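Ethanolamine utilization protein EutL (PDB 4TME) forms trimeric tiles in the shell of the ethanolamine-utilisation microcompartment and binds ethanolamine, which probably controls opening of its pore. Local coordinates at residues Pro8-Val19 with His33-Cys43; Thr49-Val60 with Glu94-Phe105. All coordinates share one frame; numbering follows the deposited sequence. Where two conformers were deposited one is given.

Contact 1 (Pro8-Val19 with His33-Cys43)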
loop_
_atom_site.group_PDB
_atom_site.type_symbol
_atom_site.label_atom_id
_atom_site.label_comp_id
_atom_site.label_asym_id
_atom_site.label_seq_id
_atom_site.Cartn_x
_atom_site.Cartn_y
_atom_site.Cartn_z
ATOM N N PRO C 8 -20.888 9.408 -2.629
ATOM C CA PRO C 8 -19.989 8.552 -3.412
ATOM C C PRO C 8 -20.239 8.758 -4.902
ATOM O O PRO C 8 -21.374 9.106 -5.278
ATOM C CB PRO C 8 -20.379 7.143 -2.977
ATOM C CG PRO C 8 -21.839 7.278 -2.676
ATOM C CD PRO C 8 -22.038 8.644 -2.112
ATOM N N ASN C 9 -19.206 8.567 -5.720
ATOM C CA ASN C 9 -19.282 8.819 -7.162
ATOM C C ASN C 9 -18.707 7.676 -7.967
ATOM O O ASN C 9 -17.596 7.223 -7.706
ATOM C CB ASN C 9 -18.530 10.100 -7.546
ATOM C CG ASN C 9 -19.053 11.317 -6.825
ATOM O OD1 ASN C 9 -20.094 11.858 -7.195
ATOM N ND2 ASN C 9 -18.346 11.758 -5.805
ATOM N N VAL C 10 -19.460 7.233 -8.964
ATOM C CA VAL C 10 -18.949 6.251 -9.900
ATOM C C VAL C 10 -18.090 6.999 -10.919
ATOM O O VAL C 10 -18.465 8.095 -11.359
ATOM C CB VAL C 10 -20.100 5.491 -10.582
ATOM C CG1 VAL C 10 -19.595 4.564 -11.678
ATOM C CG2 VAL C 10 -20.851 4.673 -9.503
ATOM N N LEU C 11 -16.943 6.423 -11.291
ATOM C CA LEU C 11 -16.024 7.073 -12.232
ATOM C C LEU C 11 -16.001 6.424 -13.618
ATOM O O LEU C 11 -15.842 7.107 -14.621
ATOM C CB LEU C 11 -14.592 7.090 -11.671
ATOM C CG LEU C 11 -14.443 7.815 -10.333
ATOM C CD1 LEU C 11 -13.039 7.632 -9.752
ATOM C CD2 LEU C 11 -14.775 9.282 -10.459
ATOM N N SER C 12 -16.152 5.110 -13.666
ATOM C CA SER C 12 -16.099 4.403 -14.934
ATOM C C SER C 12 -16.858 3.095 -14.846
ATOM O O SER C 12 -16.959 2.481 -13.779
ATOM C CB SER C 12 -14.641 4.171 -15.356
ATOM O OG SER C 12 -14.552 3.559 -16.629
ATOM N N VAL C 13 -17.433 2.705 -15.978
ATOM C CA VAL C 13 -18.174 1.459 -16.103
ATOM C C VAL C 13 -17.979 0.926 -17.501
ATOM O O VAL C 13 -18.125 1.670 -18.473
ATOM C CB VAL C 13 -19.689 1.630 -15.857
ATOM C CG1 VAL C 13 -20.385 0.273 -15.847
ATOM C CG2 VAL C 13 -19.949 2.348 -14.574
ATOM N N LYS C 14 -17.693 -0.362 -17.620
ATOM C CA LYS C 14 -17.535 -0.978 -18.945
ATOM C C LYS C 14 -17.926 -2.451 -18.925
ATOM O O LYS C 14 -17.944 -3.091 -17.855
ATOM C CB LYS C 14 -16.072 -0.860 -19.445
ATOM C CG LYS C 14 -15.611 0.520 -19.817
ATOM C CD LYS C 14 -16.272 0.938 -21.164
ATOM C CE LYS C 14 -16.346 2.403 -21.274
ATOM N NZ LYS C 14 -16.831 2.783 -22.627
ATOM N N ILE C 15 -18.247 -2.986 -20.101
ATOM C CA ILE C 15 -18.529 -4.410 -20.240
ATOM C C ILE C 15 -17.501 -5.043 -21.171
ATOM O O ILE C 15 -17.092 -4.435 -22.165
ATOM C CB ILE C 15 -19.961 -4.665 -20.775
ATOM C CG1 ILE C 15 -20.959 -4.368 -19.656
ATOM C CG2 ILE C 15 -20.125 -6.131 -21.272
ATOM C CD1 ILE C 15 -22.421 -4.523 -20.058
ATOM N N ILE C 16 -17.056 -6.238 -20.795
ATOM C CA ILE C 16 -16.297 -7.136 -21.666
ATOM C C ILE C 16 -17.197 -8.307 -22.045
ATOM O O ILE C 16 -17.610 -9.089 -21.181
ATOM C CB ILE C 16 -15.011 -7.690 -20.973
ATOM C CG1 ILE C 16 -14.000 -6.588 -20.738
ATOM C CG2 ILE C 16 -14.392 -8.838 -21.803
ATOM C CD1 ILE C 16 -12.830 -7.017 -19.824
ATOM N N SER C 17 -17.527 -8.440 -23.324
ATOM C CA SER C 17 -18.323 -9.598 -23.740
ATOM C C SER C 17 -17.344 -10.670 -24.204
ATOM O O SER C 17 -16.255 -10.357 -24.704
ATOM C CB SER C 17 -19.314 -9.222 -24.833
ATOM O OG SER C 17 -18.644 -8.612 -25.904
ATOM N N ASN C 18 -17.700 -11.922 -23.978
ATOM C CA ASN C 18 -16.915 -13.042 -24.470
ATOM C C ASN C 18 -15.468 -12.891 -24.015
ATOM O O ASN C 18 -14.557 -12.721 -24.824
ATOM C CB ASN C 18 -17.007 -13.120 -25.991
ATOM C CG ASN C 18 -18.452 -13.154 -26.480
ATOM O OD1 ASN C 18 -19.266 -13.945 -25.995
ATOM N ND2 ASN C 18 -18.780 -12.282 -27.435
ATOM N N VAL C 19 -15.286 -12.919 -22.703
ATOM C CA VAL C 19 -13.985 -12.691 -22.111
ATOM C C VAL C 19 -12.981 -13.698 -22.679
ATOM O O VAL C 19 -13.287 -14.877 -22.875
ATOM C CB VAL C 19 -14.048 -12.785 -20.559
ATOM C CG1 VAL C 19 -14.447 -14.177 -20.114
ATOM C CG2 VAL C 19 -12.720 -12.388 -19.957
ATOM N N HIS C 33 -18.830 -18.197 -16.580
ATOM C CA HIS C 33 -18.535 -16.763 -16.621
ATOM C C HIS C 33 -18.015 -16.342 -18.002
ATOM O O HIS C 33 -16.819 -16.451 -18.285
ATOM C CB HIS C 33 -17.502 -16.398 -15.564
ATOM C CG HIS C 33 -18.002 -16.511 -14.156
ATOM N ND1 HIS C 33 -17.168 -16.742 -13.086
ATOM C CD2 HIS C 33 -19.251 -16.405 -13.643
ATOM C CE1 HIS C 33 -17.880 -16.782 -11.975
ATOM N NE2 HIS C 33 -19.146 -16.575 -12.287
ATOM N N LYS C 34 -18.900 -15.822 -18.834
ATOM C CA LYS C 34 -18.559 -15.496 -20.216
ATOM C C LYS C 34 -18.377 -14.005 -20.458
ATOM O O LYS C 34 -17.739 -13.606 -21.432
ATOM C CB LYS C 34 -19.651 -16.007 -21.168
ATOM C CG LYS C 34 -20.006 -17.466 -20.997
ATOM C CD LYS C 34 -18.893 -18.368 -21.482
ATOM C CE LYS C 34 -19.383 -19.804 -21.617
ATOM N NZ LYS C 34 -18.262 -20.747 -21.879
ATOM N N SER C 35 -18.934 -13.194 -19.566
ATOM C CA SER C 35 -18.961 -11.748 -19.719
ATOM C C SER C 35 -18.622 -11.080 -18.409
ATOM O O SER C 35 -18.985 -11.597 -17.361
ATOM C CB SER C 35 -20.334 -11.292 -20.181
ATOM O OG SER C 35 -20.584 -11.759 -21.492
ATOM N N LEU C 36 -17.936 -9.940 -18.478
ATOM C CA LEU C 36 -17.546 -9.184 -17.283
ATOM C C LEU C 36 -18.106 -7.770 -17.295
ATOM O O LEU C 36 -18.169 -7.137 -18.339
ATOM C CB LEU C 36 -16.020 -9.093 -17.162
ATOM C CG LEU C 36 -15.236 -10.411 -17.188
ATOM C CD1 LEU C 36 -13.735 -10.072 -17.120
ATOM C CD2 LEU C 36 -15.646 -11.322 -16.060
ATOM N N GLY C 37 -18.495 -7.281 -16.124
ATOM C CA GLY C 37 -18.841 -5.886 -15.946
ATOM C C GLY C 37 -17.817 -5.284 -15.000
ATOM O O GLY C 37 -17.553 -5.842 -13.942
ATOM N N LEU C 38 -17.229 -4.163 -15.417
ATOM C CA LEU C 38 -16.149 -3.478 -14.717
ATOM C C LEU C 38 -16.658 -2.152 -14.150
ATOM O O LEU C 38 -17.326 -1.393 -14.871
ATOM C CB LEU C 38 -14.981 -3.196 -15.676
ATOM C CG LEU C 38 -14.418 -4.296 -16.583
ATOM C CD1 LEU C 38 -13.409 -3.709 -17.583
ATOM C CD2 LEU C 38 -13.756 -5.386 -15.765
ATOM N N ILE C 39 -16.298 -1.831 -12.908
ATOM C CA ILE C 39 -16.680 -0.554 -12.329
ATOM C C ILE C 39 -15.591 -0.005 -11.422
ATOM O O ILE C 39 -14.932 -0.760 -10.698
ATOM C CB ILE C 39 -18.019 -0.676 -11.545
ATOM C CG1 ILE C 39 -18.537 0.701 -11.130
ATOM C CG2 ILE C 39 -17.893 -1.619 -10.365
ATOM C CD1 ILE C 39 -20.000 0.646 -10.628
ATOM N N THR C 40 -15.391 1.311 -11.487
ATOM C CA THR C 40 -14.579 2.023 -10.500
ATOM C C THR C 40 -15.358 3.186 -9.928
ATOM O O THR C 40 -16.275 3.722 -10.561
ATOM C CB THR C 40 -13.246 2.561 -11.073
ATOM O OG1 THR C 40 -13.501 3.592 -12.024
ATOM C CG2 THR C 40 -12.449 1.452 -11.734
ATOM N N ALA C 41 -14.987 3.576 -8.723
ATOM C CA ALA C 41 -15.691 4.610 -7.989
ATOM C C ALA C 41 -14.751 5.239 -6.957
ATOM O O ALA C 41 -13.674 4.701 -6.696
ATOM C CB ALA C 41 -16.911 4.015 -7.305
ATOM N N ASP C 42 -15.159 6.351 -6.351
ATOM C CA ASP C 42 -14.296 7.012 -5.367
ATOM C C ASP C 42 -14.585 6.595 -3.915
ATOM O O ASP C 42 -14.079 7.221 -2.982
ATOM C CB ASP C 42 -14.392 8.522 -5.505
ATOM C CG ASP C 42 -15.754 9.081 -5.115
ATOM O OD1 ASP C 42 -16.613 8.317 -4.639
ATOM O OD2 ASP C 42 -15.937 10.303 -5.302
ATOM N N CYS C 43 -15.378 5.537 -3.735
ATOM C CA CYS C 43 -15.686 5.047 -2.380
ATOM C C CYS C 43 -15.783 3.533 -2.388
ATOM O O CYS C 43 -16.707 2.966 -2.972
ATOM C CB CYS C 43 -16.984 5.648 -1.853
ATOM S SG CYS C 43 -17.395 5.025 -0.191
#
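Asn9 and Asp42 grip each other at one end of an antiparallel strand pair in the four-stranded sheet of the first BMC domain. The backbone N of Asn9 reaches Asp42 OD1 at 2.8 Å, coming from above the carboxylate plane, while its amide ND2 donates to Asp42 OD2 at 2.9 Å on the syn side, almost straight at 171°. A third hydrogen bond runs back from Asp42 N to Asn9 O. Both carboxylate oxygens are thus engaged, and the amide and carboxylate planes stand 74° apart. Asp42 CG sits between its backbone N and carbonyl carbon (chi1 68°), which brings the carboxylate to the Asn9 backbone N.

A classic beta bulge follows: Leu11 and Ser12 share a single partner, Thr40, whose O accepts from Leu11 N at 2.9 Å and only weakly from Ser12 N. Regular pairing then runs from Ser12 with Thr40 to Ile16 with Leu36. On the face carrying Val10, Val13 and Ile39, the Ile39 CG1 lies 4.0 Å from Val10 CG1, and helix 92-106 covers this face through Leu99 and Leu103. On the other face, Leu36 CD1 touches Val19 CG2 at 3.8 Å and lies alongside Ile16, whose CD1 also meets Leu38 CD1.

Farther out, a second subunit takes the polar ends of this face: Lys14 NZ binds the carbonyls of its Asn213 and Gly216, and Ser12 OG that of its Pro214. Thr40 OG1 turns to Leu79 O of its own chain. Past the last regular pair, Val19 N closes on Lys34 O at 2.8 Å.

Contact 2 (Thr49-Val60 with Glu94-Phe105)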
loop_
_atom_site.group_PDB
_atom_site.type_symbol
_atom_site.label_atom_id
_atom_site.label_comp_id
_atom_site.label_asym_id
_atom_site.label_seq_id
_atom_site.Cartn_x
_atom_site.Cartn_y
_atom_site.Cartn_z
ATOM N N THR C 49 -20.793 -2.774 -1.182
ATOM C CA THR C 49 -22.176 -2.986 -0.782
ATOM C C THR C 49 -23.073 -3.005 -2.030
ATOM O O THR C 49 -24.031 -3.800 -2.117
ATOM C CB THR C 49 -22.655 -1.886 0.208
ATOM O OG1 THR C 49 -21.745 -1.818 1.311
ATOM C CG2 THR C 49 -24.044 -2.183 0.760
ATOM N N ALA C 50 -22.774 -2.111 -2.975
ATOM C CA ALA C 50 -23.528 -2.038 -4.229
ATOM C C ALA C 50 -23.365 -3.288 -5.091
ATOM O O ALA C 50 -24.338 -3.748 -5.720
ATOM C CB ALA C 50 -23.114 -0.811 -5.001
ATOM N N LEU C 51 -22.148 -3.822 -5.154
ATOM C CA LEU C 51 -21.883 -5.053 -5.895
ATOM C C LEU C 51 -22.640 -6.229 -5.283
ATOM O O LEU C 51 -23.155 -7.098 -5.993
ATOM C CB LEU C 51 -20.374 -5.351 -5.908
ATOM C CG LEU C 51 -19.549 -4.379 -6.767
ATOM C CD1 LEU C 51 -18.061 -4.494 -6.416
ATOM C CD2 LEU C 51 -19.801 -4.642 -8.249
ATOM N N ASP C 52 -22.719 -6.269 -3.960
ATOM C CA ASP C 52 -23.543 -7.276 -3.306
ATOM C C ASP C 52 -25.014 -7.126 -3.696
ATOM O O ASP C 52 -25.702 -8.108 -3.985
ATOM C CB ASP C 52 -23.364 -7.194 -1.783
ATOM C CG ASP C 52 -24.083 -8.314 -1.068
ATOM O OD1 ASP C 52 -23.707 -9.477 -1.312
ATOM O OD2 ASP C 52 -24.995 -8.045 -0.260
ATOM N N GLU C 53 -25.491 -5.889 -3.749
ATOM C CA GLU C 53 -26.851 -5.644 -4.186
ATOM C C GLU C 53 -27.038 -6.156 -5.619
ATOM O O GLU C 53 -28.093 -6.734 -5.932
ATOM C CB GLU C 53 -27.168 -4.153 -4.066
ATOM C CG GLU C 53 -28.607 -3.787 -4.320
ATOM C CD GLU C 53 -29.566 -4.275 -3.232
ATOM O OE1 GLU C 53 -29.253 -4.299 -2.007
ATOM O OE2 GLU C 53 -30.664 -4.641 -3.628
ATOM N N ALA C 54 -26.033 -5.973 -6.483
ATOM C CA ALA C 54 -26.116 -6.458 -7.871
ATOM C C ALA C 54 -26.326 -7.979 -7.930
ATOM O O ALA C 54 -27.052 -8.469 -8.794
ATOM C CB ALA C 54 -24.876 -6.077 -8.655
ATOM N N THR C 55 -25.721 -8.734 -7.003
ATOM C CA THR C 55 -25.895 -10.195 -7.028
ATOM C C THR C 55 -27.323 -10.623 -6.643
ATOM O O THR C 55 -27.702 -11.785 -6.855
ATOM C CB THR C 55 -24.876 -10.932 -6.095
ATOM O OG1 THR C 55 -25.201 -10.692 -4.713
ATOM C CG2 THR C 55 -23.426 -10.527 -6.400
ATOM N N LYS C 56 -28.129 -9.705 -6.095
ATOM C CA LYS C 56 -29.527 -9.994 -5.787
ATOM C C LYS C 56 -30.435 -9.663 -6.992
ATOM O O LYS C 56 -31.550 -10.173 -7.127
ATOM C CB LYS C 56 -29.971 -9.201 -4.559
ATOM C CG LYS C 56 -29.249 -9.595 -3.283
ATOM C CD LYS C 56 -29.899 -9.012 -2.034
ATOM C CE LYS C 56 -29.490 -7.575 -1.789
ATOM N NZ LYS C 56 -30.277 -6.957 -0.649
ATOM N N ALA C 57 -29.923 -8.817 -7.878
ATOM C CA ALA C 57 -30.718 -8.227 -8.969
ATOM C C ALA C 57 -30.577 -8.942 -10.307
ATOM O O ALA C 57 -31.414 -8.789 -11.193
ATOM C CB ALA C 57 -30.302 -6.757 -9.162
ATOM N N ALA C 58 -29.491 -9.673 -10.483
ATOM C CA ALA C 58 -29.164 -10.264 -11.774
ATOM C C ALA C 58 -28.326 -11.520 -11.593
ATOM O O ALA C 58 -27.831 -11.797 -10.478
ATOM C CB ALA C 58 -28.396 -9.248 -12.636
ATOM N N GLU C 59 -28.139 -12.253 -12.687
ATOM C CA GLU C 59 -27.365 -13.487 -12.640
ATOM C C GLU C 59 -25.887 -13.151 -12.777
ATOM O O GLU C 59 -25.284 -13.352 -13.827
ATOM C CB GLU C 59 -27.810 -14.472 -13.733
ATOM C CG GLU C 59 -27.213 -15.868 -13.518
ATOM C CD GLU C 59 -27.718 -16.909 -14.490
ATOM O OE1 GLU C 59 -27.186 -18.043 -14.469
ATOM O OE2 GLU C 59 -28.627 -16.591 -15.275
ATOM N N VAL C 60 -25.325 -12.590 -11.711
ATOM C CA VAL C 60 -23.927 -12.175 -11.677
ATOM C C VAL C 60 -23.279 -12.574 -10.354
ATOM O O VAL C 60 -23.941 -12.653 -9.313
ATOM C CB VAL C 60 -23.742 -10.651 -11.849
ATOM C CG1 VAL C 60 -24.177 -10.226 -13.239
ATOM C CG2 VAL C 60 -24.506 -9.884 -10.786
ATOM N N GLU C 94 -26.941 -10.052 -18.702
ATOM C CA GLU C 94 -26.969 -10.207 -17.250
ATOM C C GLU C 94 -25.970 -9.263 -16.569
ATOM O O GLU C 94 -26.299 -8.655 -15.547
ATOM C CB GLU C 94 -26.698 -11.658 -16.843
ATOM C CG GLU C 94 -27.891 -12.613 -17.101
ATOM C CD GLU C 94 -29.183 -12.240 -16.358
ATOM O OE1 GLU C 94 -30.281 -12.671 -16.806
ATOM O OE2 GLU C 94 -29.118 -11.546 -15.319
ATOM N N VAL C 95 -24.769 -9.162 -17.131
ATOM C CA VAL C 95 -23.786 -8.211 -16.641
ATOM C C VAL C 95 -24.360 -6.800 -16.641
ATOM O O VAL C 95 -24.291 -6.091 -15.647
ATOM C CB VAL C 95 -22.515 -8.262 -17.473
ATOM C CG1 VAL C 95 -21.603 -7.091 -17.143
ATOM C CG2 VAL C 95 -21.819 -9.594 -17.233
ATOM N N ARG C 96 -24.969 -6.416 -17.757
ATOM C CA ARG C 96 -25.565 -5.096 -17.902
ATOM C C ARG C 96 -26.624 -4.856 -16.812
ATOM O O ARG C 96 -26.675 -3.791 -16.196
ATOM C CB ARG C 96 -26.144 -4.999 -19.314
ATOM C CG ARG C 96 -26.651 -3.694 -19.816
ATOM C CD ARG C 96 -27.266 -4.091 -21.171
ATOM N NE ARG C 96 -27.685 -3.041 -22.081
ATOM C CZ ARG C 96 -28.778 -2.315 -21.930
ATOM N NH1 ARG C 96 -29.526 -2.478 -20.846
ATOM N NH2 ARG C 96 -29.103 -1.404 -22.851
ATOM N N SER C 97 -27.447 -5.861 -16.522
ATOM C CA SER C 97 -28.468 -5.732 -15.489
ATOM C C SER C 97 -27.800 -5.561 -14.122
ATOM O O SER C 97 -28.198 -4.714 -13.302
ATOM C CB SER C 97 -29.389 -6.960 -15.512
ATOM O OG SER C 97 -30.325 -6.911 -14.458
ATOM N N GLY C 98 -26.741 -6.329 -13.905
ATOM C CA GLY C 98 -25.980 -6.226 -12.668
ATOM C C GLY C 98 -25.343 -4.849 -12.466
ATOM O O GLY C 98 -25.390 -4.288 -11.361
ATOM N N LEU C 99 -24.753 -4.289 -13.525
ATOM C CA LEU C 99 -24.099 -2.991 -13.417
ATOM C C LEU C 99 -25.141 -1.892 -13.178
ATOM O O LEU C 99 -24.908 -0.981 -12.395
ATOM C CB LEU C 99 -23.284 -2.686 -14.671
ATOM C CG LEU C 99 -21.980 -3.468 -14.854
ATOM C CD1 LEU C 99 -21.424 -3.250 -16.269
ATOM C CD2 LEU C 99 -20.936 -3.061 -13.803
ATOM N N ASN C 100 -26.293 -1.975 -13.830
ATOM C CA ASN C 100 -27.320 -0.973 -13.600
ATOM C C ASN C 100 -27.770 -0.992 -12.130
ATOM O O ASN C 100 -27.940 0.065 -11.519
ATOM C CB ASN C 100 -28.499 -1.172 -14.556
ATOM C CG ASN C 100 -28.223 -0.561 -15.941
ATOM O OD1 ASN C 100 -28.085 0.652 -16.067
ATOM N ND2 ASN C 100 -28.114 -1.408 -16.974
ATOM N N ALA C 101 -27.903 -2.185 -11.541
ATOM C CA ALA C 101 -28.294 -2.267 -10.125
ATOM C C ALA C 101 -27.213 -1.695 -9.210
ATOM O O ALA C 101 -27.525 -1.095 -8.166
ATOM C CB ALA C 101 -28.616 -3.715 -9.744
ATOM N N THR C 102 -25.955 -1.904 -9.591
ATOM C CA THR C 102 -24.799 -1.399 -8.843
ATOM C C THR C 102 -24.821 0.132 -8.846
ATOM O O THR C 102 -24.720 0.788 -7.810
ATOM C CB THR C 102 -23.464 -1.885 -9.434
ATOM O OG1 THR C 102 -23.441 -3.320 -9.484
ATOM C CG2 THR C 102 -22.288 -1.430 -8.574
ATOM N N LEU C 103 -24.954 0.696 -10.034
ATOM C CA LEU C 103 -24.967 2.138 -10.179
ATOM C C LEU C 103 -26.108 2.746 -9.404
ATOM O O LEU C 103 -25.949 3.758 -8.720
ATOM C CB LEU C 103 -25.109 2.505 -11.661
ATOM C CG LEU C 103 -23.905 2.203 -12.524
ATOM C CD1 LEU C 103 -24.289 2.191 -14.010
ATOM C CD2 LEU C 103 -22.874 3.233 -12.267
ATOM N N ASP C 104 -27.288 2.149 -9.522
ATOM C CA ASP C 104 -28.436 2.708 -8.830
ATOM C C ASP C 104 -28.234 2.677 -7.316
ATOM O O ASP C 104 -28.640 3.613 -6.615
ATOM C CB ASP C 104 -29.707 1.973 -9.212
ATOM C CG ASP C 104 -30.164 2.294 -10.619
ATOM O OD1 ASP C 104 -29.580 3.182 -11.302
ATOM O OD2 ASP C 104 -31.110 1.629 -11.053
ATOM N N PHE C 105 -27.595 1.627 -6.806
ATOM C CA PHE C 105 -27.368 1.550 -5.370
ATOM C C PHE C 105 -26.374 2.613 -4.914
ATOM O O PHE C 105 -26.567 3.250 -3.878
ATOM C CB PHE C 105 -26.863 0.172 -4.936
ATOM C CG PHE C 105 -26.833 0.010 -3.437
ATOM C CD1 PHE C 105 -27.979 -0.383 -2.754
ATOM C CD2 PHE C 105 -25.698 0.307 -2.721
ATOM C CE1 PHE C 105 -27.966 -0.511 -1.371
ATOM C CE2 PHE C 105 -25.684 0.189 -1.334
ATOM C CZ PHE C 105 -26.819 -0.217 -0.672
#
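Glu94 opens the meeting of two helices that pack on one side of the BMC-domain sheet, crossing at 136° with their axes 7.8 Å apart. Its chain, bent at chi2 (-60°), brings OE2 to the backbone N of Glu59, 2.9 Å away and approached from above the carboxylate plane. This bond ties the helix to the turn that follows helix 44-57; the neighbouring Glu59 carboxylate may raise the proton affinity of the pair slightly. Ser97 sets OG against Ala58 CB. Small residues then let the backbones come close: at Gly98 and Ala54 the CA atoms are 4.8 Å apart, and Ala54 CB lies 3.3 Å from Gly98 O. Ala101 meets Ala57 methyl to methyl, CB to CB at 3.5 Å. Thr102 bonds its OG1 back to Gly98 O, which also accepts Thr102 N from the opposite face of its plane; with OG1 so fixed, CG2 turns to Ala50 CB. Phe105 ends the row, its CG anti to the backbone N (chi1 -171°), which carries the ring across Ala50 toward Thr49 and Glu53. The Glu53 carboxylate lies nearly parallel to the ring, and Thr49 CG2 approaches Phe105 CE2 obliquely at 3.6 Å.

Sheet and helix layer are joined through helix 92-106, part of contact 2, which packs on the Val10, Val13 and Ile15 face of contact 1; the two centres are 11 Å apart. Leu103 CD2 meets Val10 CG1 at 3.6 Å, and Val95 packs against Gly37, though how closely it approaches there is doubtful. Strand 35-41 also runs into helix 44-57 through Cys43, the N-cap residue, whose side chain is about 4 Å from a bound ethanolamine. Six residues further on, the side chain of Thr49 is about 9 Å from a bound ethanolamine. Both contacts also reach the second subunit, whose Phe217 packs on Val13 and Leu99.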